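Long-range contacts in Rho guanine nucleotide exchange factor 11 (Homo sapiens, PDB 5JHH), which probably activates Rho-family GTPases by promoting exchange of bound GDP for GTP, through a RhoGEF (DH) domain followed by a PH domain: residues T250-I255 against L275-L280; E257-W262 against V348-S353. All coordinates share one frame; numbering follows the deposited sequence.

Contact 1 of 2, residues T250-I255 against L275-L280; sequences TTRKMI and LLLEDL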
loop_
_atom_site.group_PDB
_atom_site.type_symbol
_atom_site.label_atom_id
_atom_site.label_comp_id
_atom_site.label_asym_id
_atom_site.label_seq_id
_atom_site.Cartn_x
_atom_site.Cartn_y
_atom_site.Cartn_z
ATOM N N THR A 250 -10.993 -16.051 -17.514
ATOM C CA THR A 250 -12.062 -15.471 -16.742
ATOM C C THR A 250 -12.621 -16.378 -15.653
ATOM O O THR A 250 -13.268 -15.887 -14.746
ATOM C CB THR A 250 -13.188 -15.037 -17.694
ATOM O OG1 THR A 250 -12.753 -13.857 -18.373
ATOM C CG2 THR A 250 -14.519 -14.743 -16.970
ATOM N N THR A 251 -12.388 -17.685 -15.726
ATOM C CA THR A 251 -13.094 -18.628 -14.836
ATOM C C THR A 251 -12.214 -19.141 -13.711
ATOM O O THR A 251 -12.564 -20.091 -13.021
ATOM C CB THR A 251 -13.555 -19.850 -15.627
ATOM O OG1 THR A 251 -12.386 -20.514 -16.125
ATOM C CG2 THR A 251 -14.502 -19.419 -16.829
ATOM N N ARG A 252 -11.048 -18.525 -13.543
ATOM C CA ARG A 252 -10.080 -18.960 -12.538
ATOM C C ARG A 252 -9.625 -17.785 -11.719
ATOM O O ARG A 252 -9.743 -16.630 -12.122
ATOM C CB ARG A 252 -8.859 -19.604 -13.210
ATOM C CG ARG A 252 -9.193 -20.902 -13.923
ATOM C CD ARG A 252 -8.648 -20.933 -15.347
ATOM N NE ARG A 252 -9.052 -22.139 -16.075
ATOM C CZ ARG A 252 -8.722 -23.362 -15.688
ATOM N NH1 ARG A 252 -8.020 -23.547 -14.583
ATOM N NH2 ARG A 252 -9.101 -24.407 -16.395
ATOM N N LYS A 253 -9.062 -18.088 -10.568
ATOM C CA LYS A 253 -8.482 -17.059 -9.765
ATOM C C LYS A 253 -6.969 -16.932 -10.008
ATOM O O LYS A 253 -6.280 -17.917 -10.205
ATOM C CB LYS A 253 -8.802 -17.312 -8.298
ATOM C CG LYS A 253 -10.210 -16.884 -7.910
ATOM C CD LYS A 253 -10.591 -17.424 -6.543
ATOM C CE LYS A 253 -9.809 -16.726 -5.447
ATOM N NZ LYS A 253 -10.505 -16.877 -4.138
ATOM N N MET A 254 -6.483 -15.699 -10.004
ATOM C CA MET A 254 -5.077 -15.435 -10.120
ATOM C C MET A 254 -4.443 -15.269 -8.765
ATOM O O MET A 254 -4.949 -14.548 -7.923
ATOM C CB MET A 254 -4.850 -14.159 -10.889
ATOM C CG MET A 254 -3.361 -13.889 -11.111
ATOM S SD MET A 254 -3.132 -12.802 -12.521
ATOM C CE MET A 254 -4.008 -11.346 -11.995
ATOM N N ILE A 255 -3.303 -15.890 -8.583
ATOM C CA ILE A 255 -2.552 -15.750 -7.374
ATOM C C ILE A 255 -1.450 -14.752 -7.554
ATOM O O ILE A 255 -1.140 -13.978 -6.645
ATOM C CB ILE A 255 -1.952 -17.110 -6.986
ATOM C CG1 ILE A 255 -3.094 -18.129 -6.749
ATOM C CG2 ILE A 255 -1.013 -16.998 -5.800
ATOM C CD1 ILE A 255 -2.701 -19.438 -6.072
ATOM N N LEU A 275 1.352 -16.280 -15.689
ATOM C CA LEU A 275 0.269 -16.203 -14.742
ATOM C C LEU A 275 0.286 -17.397 -13.858
ATOM O O LEU A 275 0.267 -18.497 -14.352
ATOM C CB LEU A 275 -1.069 -16.212 -15.429
ATOM C CG LEU A 275 -1.255 -15.226 -16.570
ATOM C CD1 LEU A 275 -2.712 -15.259 -17.000
ATOM C CD2 LEU A 275 -0.796 -13.818 -16.184
ATOM N N LEU A 276 0.270 -17.190 -12.547
ATOM C CA LEU A 276 0.050 -18.261 -11.620
ATOM C C LEU A 276 -1.414 -18.235 -11.189
ATOM O O LEU A 276 -1.816 -17.402 -10.409
ATOM C CB LEU A 276 0.976 -18.135 -10.415
ATOM C CG LEU A 276 0.643 -19.094 -9.289
ATOM C CD1 LEU A 276 0.492 -20.522 -9.797
ATOM C CD2 LEU A 276 1.686 -19.016 -8.197
ATOM N N LEU A 277 -2.197 -19.164 -11.722
ATOM C CA LEU A 277 -3.581 -19.323 -11.334
ATOM C C LEU A 277 -3.711 -20.372 -10.221
ATOM O O LEU A 277 -2.718 -20.866 -9.697
ATOM C CB LEU A 277 -4.402 -19.723 -12.530
ATOM C CG LEU A 277 -4.078 -18.921 -13.785
ATOM C CD1 LEU A 277 -5.073 -19.265 -14.879
ATOM C CD2 LEU A 277 -4.064 -17.419 -13.543
ATOM N N GLU A 278 -4.928 -20.678 -9.832
ATOM C CA GLU A 278 -5.133 -21.585 -8.730
ATOM C C GLU A 278 -4.689 -23.010 -9.079
ATOM O O GLU A 278 -4.106 -23.743 -8.252
ATOM C CB GLU A 278 -6.599 -21.616 -8.393
ATOM C CG GLU A 278 -7.003 -20.501 -7.476
ATOM C CD GLU A 278 -8.428 -20.693 -6.990
ATOM O OE1 GLU A 278 -9.276 -21.163 -7.812
ATOM O OE2 GLU A 278 -8.679 -20.371 -5.797
ATOM N N ASP A 279 -4.954 -23.387 -10.317
ATOM C CA ASP A 279 -4.793 -24.778 -10.715
ATOM C C ASP A 279 -3.715 -24.944 -11.788
ATOM O O ASP A 279 -3.222 -26.044 -11.983
ATOM C CB ASP A 279 -6.142 -25.299 -11.202
ATOM C CG ASP A 279 -6.773 -24.391 -12.278
ATOM O OD1 ASP A 279 -6.267 -23.286 -12.591
ATOM O OD2 ASP A 279 -7.796 -24.786 -12.843
ATOM N N LEU A 280 -3.352 -23.841 -12.450
ATOM C CA LEU A 280 -2.441 -23.840 -13.601
ATOM C C LEU A 280 -1.401 -22.742 -13.504
ATOM O O LEU A 280 -1.694 -21.665 -13.021
ATOM C CB LEU A 280 -3.207 -23.605 -14.912
ATOM C CG LEU A 280 -4.403 -24.533 -15.133
ATOM C CD1 LEU A 280 -5.233 -24.107 -16.322
ATOM C CD2 LEU A 280 -3.911 -25.968 -15.267
#
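I255 and L276 hold the tight end of this contact. The amide of I255 gives a nearly straight hydrogen bond to L276 O, N to O 2.8 Å and 162° at the hydrogen. Beside that bond the two side chains pack branch to branch: I255 CB lies 4.0 Å from L276 CG, and the CG2 methyl of I255 faces CD2 of L276. With CG1 anti to its carbonyl carbon (chi1 -61°), I255 runs its CD1 along the neighbouring backbone to 3.9 Å from L277 O. An alanine in place of I255 would probably take the CG2 methyl from beside L276 CD2 and the CD1 cover from the backbone of L277 and E278, opening a gap toward A365 of the C-terminal helix. Next along comes M254, an antiparallel non-hydrogen-bonded partner of L277, its CB 4.3 Å from L277 CD2. This is the start of the first hairpin of the PH-domain sheet, strands 254-263 and 269-277, and M254 also touches N217 and R220 on the long helix 189-227. Beyond M254 the pairing slackens. K253 O accepts a weak bond from E278 N, bent to 123°, and draws a CA-H...O contact from L277. On the solvent side the K253 chain passes obliquely against the E278 carboxylate, CD 3.6 Å from OE2, while NZ stays 4.3 Å from that oxygen, beyond a salt bridge. Further out, R252 crosses L277 at about a right angle, CD to CD1 4.0 Å; its guanidinium lies beside the D279 carboxylate, but their exact placing is doubtful.

Contact 2 of 2, residues E257-W262 against V348-S353; sequences EGPLTW and VALTSS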
loop_
_atom_site.group_PDB
_atom_site.type_symbol
_atom_site.label_atom_id
_atom_site.label_comp_id
_atom_site.label_asym_id
_atom_site.label_seq_id
_atom_site.Cartn_x
_atom_site.Cartn_y
_atom_site.Cartn_z
ATOM N N GLU A 257 1.381 -12.909 -10.861
ATOM C CA GLU A 257 1.784 -12.781 -12.252
ATOM C C GLU A 257 3.117 -12.035 -12.333
ATOM O O GLU A 257 3.578 -11.438 -11.367
ATOM C CB GLU A 257 0.699 -12.074 -13.060
ATOM C CG GLU A 257 0.506 -10.638 -12.661
ATOM C CD GLU A 257 -0.313 -9.836 -13.641
ATOM O OE1 GLU A 257 -0.491 -10.263 -14.804
ATOM O OE2 GLU A 257 -0.720 -8.722 -13.251
ATOM N N GLY A 258 3.768 -12.099 -13.474
ATOM C CA GLY A 258 5.079 -11.547 -13.538
ATOM C C GLY A 258 5.884 -12.016 -14.730
ATOM O O GLY A 258 5.598 -13.046 -15.339
ATOM N N PRO A 259 6.894 -11.235 -15.076
ATOM C CA PRO A 259 7.798 -11.614 -16.121
ATOM C C PRO A 259 8.812 -12.643 -15.593
ATOM O O PRO A 259 9.227 -12.572 -14.443
ATOM C CB PRO A 259 8.483 -10.283 -16.472
ATOM C CG PRO A 259 8.493 -9.527 -15.174
ATOM C CD PRO A 259 7.223 -9.929 -14.477
ATOM N N LEU A 260 9.139 -13.613 -16.433
ATOM C CA LEU A 260 10.134 -14.643 -16.143
ATOM C C LEU A 260 10.857 -14.969 -17.452
ATOM O O LEU A 260 10.268 -14.908 -18.536
ATOM C CB LEU A 260 9.449 -15.914 -15.617
ATOM C CG LEU A 260 8.883 -15.816 -14.195
ATOM C CD1 LEU A 260 8.097 -17.066 -13.852
ATOM C CD2 LEU A 260 9.979 -15.585 -13.164
ATOM N N THR A 261 12.130 -15.311 -17.362
ATOM C CA THR A 261 12.852 -15.734 -18.549
ATOM C C THR A 261 12.968 -17.257 -18.522
ATOM O O THR A 261 13.414 -17.832 -17.547
ATOM C CB THR A 261 14.228 -15.055 -18.636
ATOM O OG1 THR A 261 14.049 -13.638 -18.605
ATOM C CG2 THR A 261 14.911 -15.410 -19.940
ATOM N N TRP A 262 12.538 -17.886 -19.598
ATOM C CA TRP A 262 12.616 -19.339 -19.774
ATOM C C TRP A 262 13.898 -19.834 -20.476
ATOM O O TRP A 262 14.083 -19.625 -21.671
ATOM C CB TRP A 262 11.437 -19.747 -20.634
ATOM C CG TRP A 262 11.136 -21.172 -20.688
ATOM C CD1 TRP A 262 11.805 -22.208 -20.082
ATOM C CD2 TRP A 262 10.063 -21.749 -21.429
ATOM N NE1 TRP A 262 11.186 -23.400 -20.410
ATOM C CE2 TRP A 262 10.125 -23.135 -21.248
ATOM C CE3 TRP A 262 9.071 -21.219 -22.256
ATOM C CZ2 TRP A 262 9.186 -23.992 -21.809
ATOM C CZ3 TRP A 262 8.144 -22.072 -22.828
ATOM C CH2 TRP A 262 8.202 -23.440 -22.600
ATOM N N VAL A 348 13.696 -18.026 -14.846
ATOM C CA VAL A 348 14.561 -16.998 -14.233
ATOM C C VAL A 348 13.767 -15.707 -13.957
ATOM O O VAL A 348 13.154 -15.133 -14.842
ATOM C CB VAL A 348 15.816 -16.685 -15.106
ATOM C CG1 VAL A 348 16.894 -15.925 -14.312
ATOM C CG2 VAL A 348 16.408 -17.959 -15.656
ATOM N N ALA A 349 13.819 -15.291 -12.700
ATOM C CA ALA A 349 13.126 -14.123 -12.173
ATOM C C ALA A 349 14.063 -12.929 -12.201
ATOM O O ALA A 349 15.254 -13.071 -12.436
ATOM C CB ALA A 349 12.703 -14.407 -10.739
ATOM N N LEU A 350 13.530 -11.752 -11.913
ATOM C CA LEU A 350 14.305 -10.517 -12.077
ATOM C C LEU A 350 15.350 -10.398 -11.009
ATOM O O LEU A 350 16.383 -9.850 -11.244
ATOM C CB LEU A 350 13.404 -9.275 -12.028
ATOM C CG LEU A 350 12.189 -9.211 -12.961
ATOM C CD1 LEU A 350 11.100 -8.306 -12.358
ATOM C CD2 LEU A 350 12.554 -8.798 -14.389
ATOM N N THR A 351 15.063 -10.873 -9.815
ATOM C CA THR A 351 16.016 -10.763 -8.727
ATOM C C THR A 351 15.921 -11.975 -7.833
ATOM O O THR A 351 15.032 -12.794 -7.971
ATOM C CB THR A 351 15.737 -9.501 -7.871
ATOM O OG1 THR A 351 14.461 -9.609 -7.219
ATOM C CG2 THR A 351 15.756 -8.202 -8.761
ATOM N N SER A 352 16.806 -12.052 -6.857
ATOM C CA SER A 352 16.723 -13.114 -5.912
ATOM C C SER A 352 15.404 -12.994 -5.150
ATOM O O SER A 352 14.706 -14.001 -4.972
ATOM C CB SER A 352 17.925 -13.104 -4.972
ATOM O OG SER A 352 17.906 -11.989 -4.123
ATOM N N SER A 353 15.044 -11.761 -4.774
ATOM C CA SER A 353 13.782 -11.490 -4.032
ATOM C C SER A 353 12.571 -11.979 -4.790
ATOM O O SER A 353 11.722 -12.677 -4.245
ATOM C CB SER A 353 13.591 -9.999 -3.724
ATOM O OG SER A 353 12.289 -9.747 -3.204
#
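The closing seam of the PH-domain sheet, where the last strand meets the first and the chain then turns into the C-terminal helix, is made here by T261 and V348. They form an antiparallel hydrogen-bonded pair gripped by two short backbone bonds. The bond from T261 N to V348 O, 2.7 Å, is almost straight at 171°. The return bond, V348 N to T261 O, is equally short at 2.7 Å but more bent, 141°. T261 CB and V348 CB rise on the same face of the sheet, 4.2 Å apart. V348 has CG1 anti to its backbone N (chi1 -164°), which brings CG2 to 3.5 Å from T261 O. The hydroxyl of T261 is hydrogen-bonded to D271 on strand 269-277, so this residue ties into both neighbouring strands. Past this pair the segments hold by apolar contact, in the PH-fold manner of a C-terminal helix packed over one end of the curled sheet. L260 lies on the other face: its CD2 methyl presses on A349 CA at 3.6 Å and also meets A349 CB, and the same leucine touches W358 of helix 352-368. L260 CA makes a bent CA-H...O contact to V348 O, which thus has a second, weaker partner beside the T261 amide. On the exposed side the P259 ring meets L350 at about a right angle, CG 4.0 Å from CD1. T351 then takes the N-cap position, its OG1 bonded to D354 N at the start of the helix.

Contacts 1 and 2 share strand 254-263, used at its beginning in contact 1 and further along in contact 2, and their centres lie about 18 Å apart. They touch directly where L275 CD2 comes 3.8 Å from E257 OE1, an oxygen that is hydrogen-bonded to Y224 of helix 189-227. In contact 1 the shared strand meets strand 269-277; in contact 2 it meets strand 345-348, so it sits between both in the PH-domain sheet. Helix 352-368 bridges the two: A365 and L361 lie against contact 1, W358 against contact 2. Helix 189-227 flanks the E257 end and contact 1.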